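Local structure of putative sporulation-specific glycosylase YdhD (Bacillus subtilis subsp. subtilis str. 168, 3CZ8) at residues L11-R17 with S33-F39; H42-N46 with I85-V89; F119-A124 with L163-D167; L134-R138 with I171-N176; M181-W185 with V195-I201. The protein probably hydrolyses glycosidic bonds as a family 18 glycosidase of sporulation, this chain being its catalytic TIM-barrel domain, while LysM domains of the full-length protein are thought to bind peptidoglycan. The protein carries 1 engineered substitution. All coordinates share one frame; numbering follows the deposited sequence. Where two conformers were deposited one is given.

Contact 1 (L11-R17 with S33-F39); sequences LSFYVLR and SSSISIF
With chi1 at -170°, Ser34 turns OG anti to the backbone N and lays it on the carbonyl of Val15: Ser34 OG donates to Val15 O at 2.7 Å, in the carbonyl plane and on a lone pair. Ser35 turns differently (chi1 56°), its OG lodged between backbone N and carbonyl carbon, 3.3 Å from Val15 CG2. If Ser34 were replaced by an alanine, Val15 O would probably lose this donor, leaving the chain before strand 35-42 held less firmly to strand 9-17. From the backbone bond Val15 N to Ser35 O onward the two strands run as an antiparallel ladder. Phe13 and Ser37 form the hydrogen-bonded pair, with Ser37 N giving a 2.8 Å bond to Phe13 O, and the non-hydrogen-bonded pairs Ser12-Ile38 and Tyr14-Ile36 flank them. One water donates to Phe13 O at 2.9 Å and binds the hydroxyls of Ser35 and Ser37; Ser37 OG also bonds Thr116 OG1, and Ser35 OG a bound glycerol. Phe39 closes the far end of the ladder: Leu11 CD2 sits over one face of its ring, while Phe13 CB meets the edge, 4.2 Å from Phe39 CE2. On the reverse face Ile36 CG2 packs 3.7 Å from Ser12 CB. Phe13 and Ser37 look into the TIM barrel, meeting Phe179 of strand 177-181. Tyr14, on the outer face, bonds through OH to Glu248 of the second subunit. Strand 11-17 is antiparallel to both its neighbours, 35-42 and 302-310, and 35-42 in turn pairs in parallel with 68-77.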
# COMPACT_ATOMS: atom_id res chain seq x y z
N LEU A 11 7.34 1.11 3.10
CA LEU A 11 7.31 1.85 1.84
C LEU A 11 8.69 1.85 1.19
O LEU A 11 9.70 2.07 1.85
CB LEU A 11 6.82 3.28 2.04
CG LEU A 11 6.59 4.14 0.79
CD1 LEU A 11 5.36 3.68 0.01
CD2 LEU A 11 6.46 5.61 1.16
N SER A 12 8.72 1.59 -0.11
CA SER A 12 9.93 1.74 -0.88
C SER A 12 9.65 2.28 -2.28
O SER A 12 8.59 2.04 -2.85
CB SER A 12 10.72 0.43 -0.93
OG SER A 12 10.08 -0.53 -1.75
N PHE A 13 10.61 3.04 -2.80
CA PHE A 13 10.56 3.62 -4.13
C PHE A 13 11.44 2.81 -5.09
O PHE A 13 12.62 2.59 -4.82
CB PHE A 13 11.02 5.08 -4.08
CG PHE A 13 10.86 5.83 -5.37
CD1 PHE A 13 11.96 6.04 -6.20
CD2 PHE A 13 9.62 6.34 -5.75
CE1 PHE A 13 11.83 6.75 -7.40
CE2 PHE A 13 9.47 7.06 -6.94
CZ PHE A 13 10.58 7.26 -7.76
N TYR A 14 10.87 2.36 -6.20
CA TYR A 14 11.60 1.47 -7.09
C TYR A 14 11.64 1.95 -8.53
O TYR A 14 10.73 2.64 -8.99
CB TYR A 14 11.13 0.01 -6.95
CG TYR A 14 9.89 -0.36 -7.74
CD1 TYR A 14 10.00 -1.12 -8.91
CD2 TYR A 14 8.62 0.03 -7.32
CE1 TYR A 14 8.88 -1.47 -9.63
CE2 TYR A 14 7.48 -0.32 -8.06
CZ TYR A 14 7.62 -1.07 -9.21
OH TYR A 14 6.52 -1.43 -9.95
N VAL A 15 12.70 1.57 -9.23
CA VAL A 15 12.99 2.11 -10.55
C VAL A 15 12.60 1.13 -11.66
O VAL A 15 12.99 -0.03 -11.63
CB VAL A 15 14.49 2.54 -10.63
CG1 VAL A 15 14.88 2.93 -12.03
CG2 VAL A 15 14.75 3.70 -9.68
N LEU A 16 11.79 1.62 -12.60
CA LEU A 16 11.33 0.86 -13.76
C LEU A 16 11.98 1.43 -15.01
O LEU A 16 11.48 2.41 -15.57
CB LEU A 16 9.81 0.96 -13.90
CG LEU A 16 8.96 0.33 -12.80
CD1 LEU A 16 7.77 1.20 -12.47
CD2 LEU A 16 8.52 -1.08 -13.18
N ARG A 17 13.10 0.83 -15.42
CA ARG A 17 13.92 1.37 -16.50
C ARG A 17 13.17 1.53 -17.83
O ARG A 17 12.33 0.70 -18.18
CB ARG A 17 15.19 0.54 -16.69
CG ARG A 17 16.15 1.12 -17.73
CD ARG A 17 17.35 0.26 -18.00
NE ARG A 17 18.53 0.83 -17.37
CZ ARG A 17 19.79 0.55 -17.71
NH1 ARG A 17 20.03 -0.32 -18.69
NH2 ARG A 17 20.79 1.14 -17.08
N SER A 33 20.40 -2.55 -13.02
CA SER A 33 19.52 -1.73 -13.84
C SER A 33 18.33 -1.16 -13.05
O SER A 33 17.52 -0.39 -13.59
CB SER A 33 19.03 -2.58 -15.02
OG SER A 33 18.04 -1.91 -15.77
N SER A 34 18.23 -1.52 -11.77
CA SER A 34 17.12 -1.07 -10.93
C SER A 34 17.57 -0.81 -9.51
O SER A 34 18.68 -1.18 -9.12
CB SER A 34 15.98 -2.08 -10.96
OG SER A 34 14.82 -1.56 -10.33
N SER A 35 16.71 -0.16 -8.73
CA SER A 35 17.01 0.09 -7.33
C SER A 35 15.74 0.10 -6.50
O SER A 35 14.64 0.22 -7.03
CB SER A 35 17.80 1.40 -7.14
OG SER A 35 17.12 2.50 -7.72
N ILE A 36 15.90 -0.07 -5.19
CA ILE A 36 14.82 0.05 -4.23
C ILE A 36 15.32 0.99 -3.14
O ILE A 36 16.37 0.73 -2.54
CB ILE A 36 14.42 -1.34 -3.63
CG1 ILE A 36 13.55 -2.11 -4.62
CG2 ILE A 36 13.69 -1.20 -2.30
CD1 ILE A 36 13.43 -3.59 -4.31
N SER A 37 14.61 2.09 -2.92
CA SER A 37 14.95 3.01 -1.85
C SER A 37 14.04 2.74 -0.66
O SER A 37 12.85 3.06 -0.69
CB SER A 37 14.85 4.46 -2.31
OG SER A 37 15.44 4.62 -3.59
N ILE A 38 14.61 2.20 0.39
CA ILE A 38 13.88 1.84 1.57
C ILE A 38 13.64 3.01 2.51
O ILE A 38 14.55 3.63 2.93
CB ILE A 38 14.56 0.71 2.32
CG1 ILE A 38 14.69 -0.51 1.45
CG2 ILE A 38 13.80 0.34 3.53
CD1 ILE A 38 15.70 -1.39 1.85
N PHE A 39 12.39 3.26 2.86
CA PHE A 39 12.03 4.36 3.72
C PHE A 39 12.15 3.98 5.18
O PHE A 39 12.02 2.86 5.49
CB PHE A 39 10.64 4.88 3.39
CG PHE A 39 10.63 5.85 2.26
CD1 PHE A 39 10.46 7.18 2.49
CD2 PHE A 39 10.83 5.44 0.98
CE1 PHE A 39 10.49 8.05 1.46
CE2 PHE A 39 10.86 6.32 -0.02
CZ PHE A 39 10.68 7.61 0.22
O HOH W 1 15.16 3.34 -5.95

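Contact 2 (H42-N46 with I85-V89); sequences HIAPN and IVHQV
Ile43 and Pro45 lie against Ile85, Gln88 and Val89, packing the loop that leaves strand 35-42 of the TIM barrel onto the short helix 83-90. Van der Waals contact alone joins the two segments. Ile43 leads: chi1 of 69° puts CG1 between the backbone N and the carbonyl carbon, which sends CD1 toward the helix, where it rests 3.9 Å from Val89 CG2. Its CG1 also passes 3.8 Å from Ile85 CG2, the two isoleucines running past one another with opposed headings. Pro45 comes in two residues on, its CG 4.1 Å from Ile85 CG1. Gln88, which is exposed, runs alongside the proline ring with the same heading, Gln88 OE1 3.4 Å from Pro45 CB.

In the next shell, Phe119, which precedes the predicted proton donor Glu120, packs on both Ile43 and Val86. Leu99 of helix 93-110 touches both Ile43 and Val89, and Ile73 of strand 68-77 backs Ile43. The loop's path is set by His42 N bonding to Asn51 OD1 and by Asn46 O taking a bond from Asn98 ND2. Beside Pro45, Val89 CG2 meets two successive carbonyls: Ala44 O at 3.5 Å and Pro45 O at 3.6 Å.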
# COMPACT_ATOMS: atom_id res chain seq x y z
N HIS A 42 15.89 9.04 9.56
CA HIS A 42 15.76 10.45 9.73
C HIS A 42 16.88 11.10 10.53
O HIS A 42 17.58 10.44 11.26
CB HIS A 42 14.38 10.84 10.27
CG HIS A 42 13.93 10.00 11.41
ND1 HIS A 42 13.35 8.78 11.25
CD2 HIS A 42 14.00 10.20 12.74
CE1 HIS A 42 13.09 8.25 12.42
NE2 HIS A 42 13.48 9.10 13.35
N ILE A 43 17.03 12.40 10.38
CA ILE A 43 18.19 13.11 10.89
C ILE A 43 17.88 13.96 12.13
O ILE A 43 16.74 14.38 12.35
CB ILE A 43 18.86 13.98 9.78
CG1 ILE A 43 17.97 15.16 9.37
CG2 ILE A 43 19.19 13.12 8.56
CD1 ILE A 43 18.65 16.20 8.50
N ALA A 44 18.92 14.19 12.93
CA ALA A 44 18.85 15.08 14.08
C ALA A 44 19.50 16.41 13.69
O ALA A 44 20.26 16.45 12.72
CB ALA A 44 19.56 14.43 15.28
N PRO A 45 19.19 17.52 14.41
CA PRO A 45 19.80 18.83 14.12
C PRO A 45 21.33 18.89 14.14
O PRO A 45 21.92 19.76 13.49
CB PRO A 45 19.23 19.72 15.23
CG PRO A 45 17.95 19.09 15.60
CD PRO A 45 18.21 17.62 15.51
N ASN A 46 21.97 17.97 14.87
CA ASN A 46 23.43 17.91 14.91
C ASN A 46 24.03 17.03 13.81
O ASN A 46 25.25 16.87 13.71
CB ASN A 46 23.92 17.48 16.31
CG ASN A 46 23.57 16.03 16.64
OD1 ASN A 46 22.70 15.42 16.03
ND2 ASN A 46 24.27 15.49 17.63
N ILE A 85 14.88 21.37 11.10
CA ILE A 85 15.93 20.37 11.37
C ILE A 85 16.99 20.31 10.26
O ILE A 85 18.19 20.31 10.54
CB ILE A 85 15.34 18.96 11.67
CG1 ILE A 85 14.75 18.93 13.09
CG2 ILE A 85 16.39 17.86 11.52
CD1 ILE A 85 14.41 17.55 13.61
N VAL A 86 16.53 20.31 9.00
CA VAL A 86 17.42 20.34 7.84
C VAL A 86 18.18 21.67 7.74
O VAL A 86 19.35 21.69 7.35
CB VAL A 86 16.69 19.94 6.51
CG1 VAL A 86 15.64 20.97 6.10
CG2 VAL A 86 17.68 19.69 5.38
N HIS A 87 17.54 22.77 8.13
CA HIS A 87 18.16 24.11 8.17
C HIS A 87 19.33 24.18 9.16
O HIS A 87 20.37 24.76 8.86
CB HIS A 87 17.11 25.18 8.49
CG HIS A 87 17.65 26.58 8.48
ND1 HIS A 87 17.63 27.37 7.34
CD2 HIS A 87 18.19 27.34 9.45
CE1 HIS A 87 18.15 28.55 7.62
NE2 HIS A 87 18.50 28.56 8.90
N GLN A 88 19.15 23.57 10.33
CA GLN A 88 20.17 23.54 11.37
C GLN A 88 21.38 22.71 10.95
O GLN A 88 22.51 22.98 11.37
CB GLN A 88 19.59 22.99 12.68
CG GLN A 88 18.69 23.96 13.44
CD GLN A 88 18.04 23.33 14.66
OE1 GLN A 88 17.25 22.39 14.54
NE2 GLN A 88 18.37 23.85 15.84
N VAL A 89 21.14 21.70 10.12
CA VAL A 89 22.19 20.85 9.57
C VAL A 89 22.96 21.58 8.47
O VAL A 89 24.20 21.64 8.51
CB VAL A 89 21.61 19.51 9.04
CG1 VAL A 89 22.65 18.74 8.24
CG2 VAL A 89 21.11 18.66 10.19

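Contact 3 (F119-A124 with L163-D167); sequences FEQVSA and LRGYD
Tyr166 OH gathers the hydrogen bonds, donating to Phe119 O over 2.6 Å from a position tilted 26° out of the carbonyl plane, with the carbonyl oxygen at the edge of the ring. In return it accepts a weak bond from Val122 N, 3.4 Å from Tyr166 OH. One water adds to this, accepting a hydrogen bond from Gln121 N at 2.9 Å and donating one to Tyr166 OH at 3.2 Å. Both segments lie in loops that follow parallel strands of the TIM barrel, 114-118 and 147-153; the first carries Glu120, the predicted proton donor, which hydrogen-bonds a bound glycerol, probably from the crystallisation liquor. A phenylalanine in place of Tyr166 would keep the ring but probably leave Phe119 O without its donor and let the backbone around Glu120 shift.

Apolar contacts follow the ring: Val122 sets CB 3.8 Å from Tyr166 CZ, the two side chains crossing at a slant. Ala124 CB meets Arg164 CB at 3.6 Å. At Gly165 the loops come so close that a side chain would run into the carbonyl oxygens of Val122 and Ser123.

A second water bridges Ala124 O and Arg164 NH1, lying in the guanidinium plane, and Arg164 NE forms a salt bridge with Asp158.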
# COMPACT_ATOMS: atom_id res chain seq x y z
N PHE A 119 15.09 14.99 1.29
CA PHE A 119 14.91 16.15 2.13
C PHE A 119 13.83 17.02 1.52
O PHE A 119 13.96 17.51 0.40
CB PHE A 119 16.21 16.96 2.31
CG PHE A 119 17.29 16.26 3.12
CD1 PHE A 119 17.03 15.07 3.80
CD2 PHE A 119 18.56 16.82 3.22
CE1 PHE A 119 18.02 14.43 4.54
CE2 PHE A 119 19.56 16.20 3.97
CZ PHE A 119 19.29 15.00 4.63
N GLU A 120 12.75 17.19 2.27
CA GLU A 120 11.65 18.01 1.80
C GLU A 120 11.50 19.26 2.65
O GLU A 120 11.99 19.31 3.79
CB GLU A 120 10.35 17.21 1.76
CG GLU A 120 10.35 16.17 0.65
CD GLU A 120 9.08 15.36 0.60
OE1 GLU A 120 7.99 15.93 0.84
OE2 GLU A 120 9.17 14.15 0.32
N GLN A 121 10.84 20.26 2.07
CA GLN A 121 10.69 21.60 2.65
C GLN A 121 12.05 22.24 2.96
O GLN A 121 12.24 22.84 4.02
CB GLN A 121 9.77 21.59 3.88
CG GLN A 121 8.32 21.17 3.60
CD GLN A 121 7.56 20.81 4.87
OE1 GLN A 121 7.65 21.50 5.89
NE2 GLN A 121 6.80 19.71 4.81
N VAL A 122 13.00 22.06 2.04
CA VAL A 122 14.29 22.73 2.13
C VAL A 122 14.02 24.20 1.84
O VAL A 122 13.46 24.52 0.79
CB VAL A 122 15.35 22.14 1.15
CG1 VAL A 122 16.57 23.06 0.99
CG2 VAL A 122 15.81 20.75 1.62
N SER A 123 14.36 25.07 2.79
CA SER A 123 14.14 26.51 2.62
C SER A 123 14.97 27.08 1.46
O SER A 123 16.04 26.57 1.13
CB SER A 123 14.39 27.27 3.93
OG SER A 123 15.75 27.27 4.29
N ALA A 124 14.44 28.13 0.84
CA ALA A 124 15.04 28.75 -0.35
C ALA A 124 16.39 29.42 -0.09
O ALA A 124 17.19 29.59 -1.02
CB ALA A 124 14.08 29.76 -0.93
N LEU A 163 10.08 25.85 -3.78
CA LEU A 163 10.80 24.97 -4.70
C LEU A 163 12.20 25.52 -4.96
O LEU A 163 13.02 24.87 -5.64
CB LEU A 163 10.02 24.83 -6.02
CG LEU A 163 8.61 24.23 -6.02
CD1 LEU A 163 8.05 24.20 -7.43
CD2 LEU A 163 8.58 22.83 -5.42
N ARG A 164 12.49 26.70 -4.42
CA ARG A 164 13.70 27.44 -4.76
C ARG A 164 14.95 26.82 -4.12
O ARG A 164 16.05 26.98 -4.62
CB ARG A 164 13.55 28.92 -4.39
CG ARG A 164 13.94 29.89 -5.49
CD ARG A 164 15.41 30.26 -5.42
NE ARG A 164 15.98 30.54 -6.74
CZ ARG A 164 17.18 31.06 -6.95
NH1 ARG A 164 17.97 31.39 -5.93
NH2 ARG A 164 17.60 31.27 -8.19
N GLY A 165 14.75 26.07 -3.03
CA GLY A 165 15.82 25.31 -2.37
C GLY A 165 16.43 24.17 -3.19
O GLY A 165 17.46 23.60 -2.81
N TYR A 166 15.80 23.85 -4.33
CA TYR A 166 16.23 22.75 -5.18
C TYR A 166 16.78 23.25 -6.51
O TYR A 166 16.04 23.47 -7.47
CB TYR A 166 15.08 21.76 -5.40
CG TYR A 166 14.52 21.25 -4.09
CD1 TYR A 166 15.20 20.26 -3.37
CD2 TYR A 166 13.34 21.77 -3.56
CE1 TYR A 166 14.71 19.79 -2.17
CE2 TYR A 166 12.84 21.30 -2.34
CZ TYR A 166 13.53 20.31 -1.66
OH TYR A 166 13.07 19.83 -0.47
N ASP A 167 18.09 23.45 -6.53
CA ASP A 167 18.79 23.86 -7.73
C ASP A 167 19.01 22.63 -8.61
O ASP A 167 19.89 21.84 -8.33
CB ASP A 167 20.14 24.49 -7.33
CG ASP A 167 20.91 25.04 -8.52
OD1 ASP A 167 22.03 25.54 -8.29
OD2 ASP A 167 20.43 24.97 -9.67
O HOH W 2 9.85 19.94 -0.62
O HOH W 3 12.45 25.91 -1.04
O HOH W 4 17.65 31.02 -3.10

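Contact 4 (L134-R138 with I171-N176); sequences LRQLR and IGAVVN
Helix-against-helix packing joins Leu134, Arg135 and Arg138 to Ile171 and Val174. It lies in the outer layer of the TIM barrel, where helix 127-143 and helix 168-174 follow the neighbouring parallel strands 114-118 and 147-153. Arg138 supplies the hydrogen bond across the contact, its NE giving a 2.6 Å bond to Val174 O that is nearly straight, 170° at the hydrogen. The acceptor lies in the plane of the guanidinium, yet the donor stands 42° above the carbonyl plane and so misses the oxygen's lone pairs. A bent chain makes this possible: chi2 of 77° folds the arginine back, so that Arg138 CB also passes 3.3 Å from Val174 O. Asn176 OD1 hangs over the centre of the same guanidinium, 4.0 Å above its plane, and the amide is inclined to that plane. That oxygen accepts from Leu148 N of strand 147-153, which positions the amide over the guanidinium, while Val174 O meets the guanidinium at its edge.

One turn earlier in helix 127-143, the methyls of Val174 meet different partners. Val174 CG2 rests 3.8 Å from Leu134 CB, and Val174 CG1 sits under the Arg135 guanidinium, 3.5 Å from its plane and over its centre, the two side chains meeting at about a right angle. Leu134 also turns inward, its CD1 3.8 Å from Ile171 CG1, and both residues lie on Ile150 of strand 147-153. Within 171-176, Ile171 O takes two donors: Val174 N and Val175 N, each at 3.0 Å.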
# COMPACT_ATOMS: atom_id res chain seq x y z
N LEU A 134 25.42 18.09 -0.79
CA LEU A 134 25.31 16.98 -1.73
C LEU A 134 26.60 16.72 -2.49
O LEU A 134 26.89 15.57 -2.83
CB LEU A 134 24.15 17.22 -2.71
CG LEU A 134 22.73 17.18 -2.13
CD1 LEU A 134 21.79 17.72 -3.15
CD2 LEU A 134 22.29 15.79 -1.68
N ARG A 135 27.37 17.78 -2.75
CA ARG A 135 28.73 17.66 -3.29
C ARG A 135 29.66 16.97 -2.29
O ARG A 135 30.45 16.11 -2.67
CB ARG A 135 29.30 19.02 -3.70
CG ARG A 135 30.80 19.00 -4.06
CD ARG A 135 31.24 20.25 -4.81
NE ARG A 135 31.05 20.11 -6.26
CZ ARG A 135 30.17 20.81 -6.97
NH1 ARG A 135 30.07 20.61 -8.28
NH2 ARG A 135 29.39 21.71 -6.38
N GLN A 136 29.54 17.34 -1.02
CA GLN A 136 30.37 16.75 0.03
C GLN A 136 30.00 15.27 0.21
O GLN A 136 30.86 14.43 0.48
CB GLN A 136 30.22 17.52 1.34
CG GLN A 136 31.47 17.44 2.22
CD GLN A 136 31.22 17.76 3.68
OE1 GLN A 136 31.63 17.01 4.56
NE2 GLN A 136 30.54 18.88 3.95
N LEU A 137 28.71 14.98 0.04
CA LEU A 137 28.21 13.62 0.10
C LEU A 137 28.59 12.79 -1.13
O LEU A 137 28.95 11.61 -0.96
CB LEU A 137 26.69 13.61 0.31
CG LEU A 137 26.01 12.26 0.59
CD1 LEU A 137 26.56 11.59 1.85
CD2 LEU A 137 24.51 12.44 0.67
N ARG A 138 28.51 13.34 -2.32
CA ARG A 138 29.03 12.67 -3.47
C ARG A 138 30.49 12.24 -3.34
O ARG A 138 30.80 11.12 -3.62
CB ARG A 138 28.78 13.47 -4.72
CG ARG A 138 29.65 13.14 -5.85
CD ARG A 138 29.26 11.87 -6.52
NE ARG A 138 28.49 12.17 -7.68
CZ ARG A 138 28.64 11.63 -8.86
NH1 ARG A 138 27.87 11.99 -9.85
NH2 ARG A 138 29.54 10.72 -9.04
N ILE A 171 22.29 20.33 -8.42
CA ILE A 171 22.03 18.98 -7.90
C ILE A 171 22.35 17.94 -8.96
O ILE A 171 23.05 16.96 -8.69
CB ILE A 171 20.55 18.82 -7.41
CG1 ILE A 171 20.31 19.64 -6.14
CG2 ILE A 171 20.19 17.35 -7.16
CD1 ILE A 171 18.83 19.78 -5.78
N GLY A 172 21.86 18.16 -10.18
CA GLY A 172 22.13 17.26 -11.31
C GLY A 172 23.61 17.05 -11.62
O GLY A 172 23.98 16.02 -12.17
N ALA A 173 24.43 18.03 -11.25
CA ALA A 173 25.88 17.95 -11.44
C ALA A 173 26.56 17.06 -10.41
O ALA A 173 27.60 16.46 -10.69
CB ALA A 173 26.50 19.35 -11.42
N VAL A 174 25.98 16.96 -9.21
CA VAL A 174 26.63 16.22 -8.12
C VAL A 174 26.02 14.85 -7.79
O VAL A 174 26.69 14.03 -7.17
CB VAL A 174 26.78 17.07 -6.83
CG1 VAL A 174 27.60 18.32 -7.12
CG2 VAL A 174 25.43 17.45 -6.26
N VAL A 175 24.77 14.61 -8.17
CA VAL A 175 24.15 13.31 -7.91
C VAL A 175 24.31 12.38 -9.11
O VAL A 175 24.55 12.83 -10.23
CB VAL A 175 22.65 13.41 -7.48
CG1 VAL A 175 22.49 14.29 -6.24
CG2 VAL A 175 21.76 13.89 -8.64
N ASN A 176 24.21 11.08 -8.86
CA ASN A 176 24.25 10.10 -9.94
C ASN A 176 22.90 10.09 -10.64
O ASN A 176 22.84 10.01 -11.86
CB ASN A 176 24.60 8.70 -9.41
CG ASN A 176 26.00 8.63 -8.82
OD1 ASN A 176 26.19 8.76 -7.62
ND2 ASN A 176 26.98 8.42 -9.69

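Contact 5 (M181-W185 with V195-I201); sequences MAYDW and VAPITEI
Glu200 lays its aliphatic root, not its charge, on Trp185: Glu200 CB stands over the indole face in a CH-pi contact, 3.8 Å from the centroid of the six-membered ring and 22° off its normal. The chain then bends at chi2 (-57°) and carries the carboxylate round to the indole N-H side, where one water joins the two. That water, in the plane of the indole, accepts from Trp185 NE1 at 2.9 Å and donates to Glu200 OE1 at 3.1 Å. The edge of the same ring is met by Val195 O, which also takes a 3.2 Å bond from Trp185 N. Pro197 and Ile201 add apolar contacts: Pro197 CD lies 3.8 Å from Trp185 CE3, and Ile201 CG1 is 4.1 Å from Trp185 CZ3. Upstream, Ala182, the centre of an inverse gamma turn, has its O 3.4 Å from Ala196 CB.

This is a loop of the TIM barrel between strand 177-181 and helix 198-208, with Pro197 at the helix N-cap. Tyr183 and Asp184 follow the strand; the tyrosine side chain is about 6 Å from that of Glu120, consistent with the substrate pocket of family 18 relatives. Asp184 OD1 bonds to Tyr226 OH of strand 225-229. Met181 pairs through its backbone with Val152 of strand 147-153, and Ile201 packs on Lys291 and Ile294 of helix 285-297.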
# COMPACT_ATOMS: atom_id res chain seq x y z
N MET A 181 9.78 13.93 -8.40
CA MET A 181 8.48 13.52 -7.89
C MET A 181 7.38 14.31 -8.58
O MET A 181 6.85 15.28 -8.03
CB MET A 181 8.46 13.61 -6.36
CG MET A 181 9.54 12.75 -5.66
SD MET A 181 9.48 10.94 -5.92
CE MET A 181 10.49 10.70 -7.33
N ALA A 182 7.05 13.88 -9.80
CA ALA A 182 6.16 14.61 -10.69
C ALA A 182 4.69 14.29 -10.44
O ALA A 182 4.04 13.62 -11.25
CB ALA A 182 6.54 14.34 -12.15
N TYR A 183 4.18 14.78 -9.31
CA TYR A 183 2.79 14.59 -8.91
C TYR A 183 2.43 15.62 -7.85
O TYR A 183 3.28 16.40 -7.43
CB TYR A 183 2.53 13.17 -8.38
CG TYR A 183 3.50 12.69 -7.31
CD1 TYR A 183 3.32 13.05 -5.98
CD2 TYR A 183 4.57 11.87 -7.64
CE1 TYR A 183 4.21 12.62 -5.00
CE2 TYR A 183 5.46 11.43 -6.66
CZ TYR A 183 5.26 11.81 -5.35
OH TYR A 183 6.13 11.38 -4.37
N ASP A 184 1.16 15.59 -7.41
CA ASP A 184 0.62 16.51 -6.40
C ASP A 184 0.52 17.96 -6.86
O ASP A 184 0.61 18.89 -6.05
CB ASP A 184 1.34 16.40 -5.04
CG ASP A 184 0.86 15.22 -4.22
OD1 ASP A 184 -0.01 14.47 -4.70
OD2 ASP A 184 1.35 15.05 -3.08
N TRP A 185 0.32 18.15 -8.17
CA TRP A 185 -0.08 19.45 -8.72
C TRP A 185 -1.45 19.84 -8.18
O TRP A 185 -1.74 21.02 -7.99
CB TRP A 185 -0.08 19.42 -10.25
CG TRP A 185 1.26 19.78 -10.83
CD1 TRP A 185 1.80 21.04 -10.94
CD2 TRP A 185 2.23 18.88 -11.38
NE1 TRP A 185 3.04 20.97 -11.52
CE2 TRP A 185 3.34 19.66 -11.80
CE3 TRP A 185 2.28 17.49 -11.55
CZ2 TRP A 185 4.48 19.10 -12.39
CZ3 TRP A 185 3.41 16.93 -12.14
CH2 TRP A 185 4.49 17.74 -12.55
N VAL A 195 -3.71 14.93 -10.65
CA VAL A 195 -2.57 14.80 -9.75
C VAL A 195 -1.24 15.01 -10.49
O VAL A 195 -0.32 15.65 -9.98
CB VAL A 195 -2.59 13.43 -9.06
CG1 VAL A 195 -1.33 13.21 -8.28
CG2 VAL A 195 -3.81 13.32 -8.14
N ALA A 196 -1.16 14.46 -11.70
CA ALA A 196 0.04 14.55 -12.52
C ALA A 196 -0.34 14.77 -13.98
O ALA A 196 -0.20 13.86 -14.81
CB ALA A 196 0.88 13.29 -12.35
N PRO A 197 -0.82 15.99 -14.31
CA PRO A 197 -1.23 16.25 -15.69
C PRO A 197 -0.04 16.18 -16.62
O PRO A 197 1.05 16.65 -16.27
CB PRO A 197 -1.81 17.67 -15.62
CG PRO A 197 -1.22 18.28 -14.41
CD PRO A 197 -0.98 17.17 -13.44
N ILE A 198 -0.24 15.57 -17.79
CA ILE A 198 0.85 15.30 -18.74
C ILE A 198 1.45 16.59 -19.31
O ILE A 198 2.61 16.62 -19.73
CB ILE A 198 0.38 14.31 -19.86
CG1 ILE A 198 1.55 13.45 -20.37
CG2 ILE A 198 -0.39 15.04 -20.97
CD1 ILE A 198 2.13 13.88 -21.70
N THR A 199 0.65 17.66 -19.28
CA THR A 199 1.05 18.99 -19.68
C THR A 199 2.13 19.55 -18.75
O THR A 199 3.11 20.13 -19.20
CB THR A 199 -0.17 19.95 -19.74
OG1 THR A 199 -0.92 19.86 -18.53
CG2 THR A 199 -1.08 19.59 -20.91
N GLU A 200 1.95 19.35 -17.45
CA GLU A 200 2.92 19.83 -16.47
C GLU A 200 4.17 18.94 -16.37
O GLU A 200 5.25 19.41 -16.01
CB GLU A 200 2.27 20.04 -15.10
CG GLU A 200 1.18 21.11 -15.06
CD GLU A 200 1.67 22.49 -15.50
OE1 GLU A 200 2.73 22.95 -15.02
OE2 GLU A 200 0.97 23.11 -16.33
N ILE A 201 4.01 17.66 -16.69
CA ILE A 201 5.12 16.70 -16.76
C ILE A 201 6.04 17.08 -17.92
O ILE A 201 7.27 17.08 -17.77
CB ILE A 201 4.60 15.23 -16.90
CG1 ILE A 201 3.93 14.78 -15.59
CG2 ILE A 201 5.72 14.25 -17.27
CD1 ILE A 201 3.10 13.54 -15.76
O HOH W 5 4.12 23.48 -12.34

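All five contacts belong to a single TIM-barrel domain. Along the chain contact 1 closes before contact 2 opens, contacts 3 and 4 interlock because their segments alternate, and contact 5 comes last. Contact 1 lies in the barrel wall and touches contact 5 where Phe13 meets Met181. Contacts 2 and 3, about 14 Å apart between centres, meet where Phe119 of contact 3 packs on Ile43 and Val86 of contact 2, a loop packed behind Phe119. Contact 4 packs the outer helices, its centre about 15 Å from that of contact 3, which it meets at Tyr166 and Ile171. Contacts 3 and 5 bring Glu120 and Tyr183 near each other by the probable pocket; the centres of contacts 2 and 5 are about 29 Å apart.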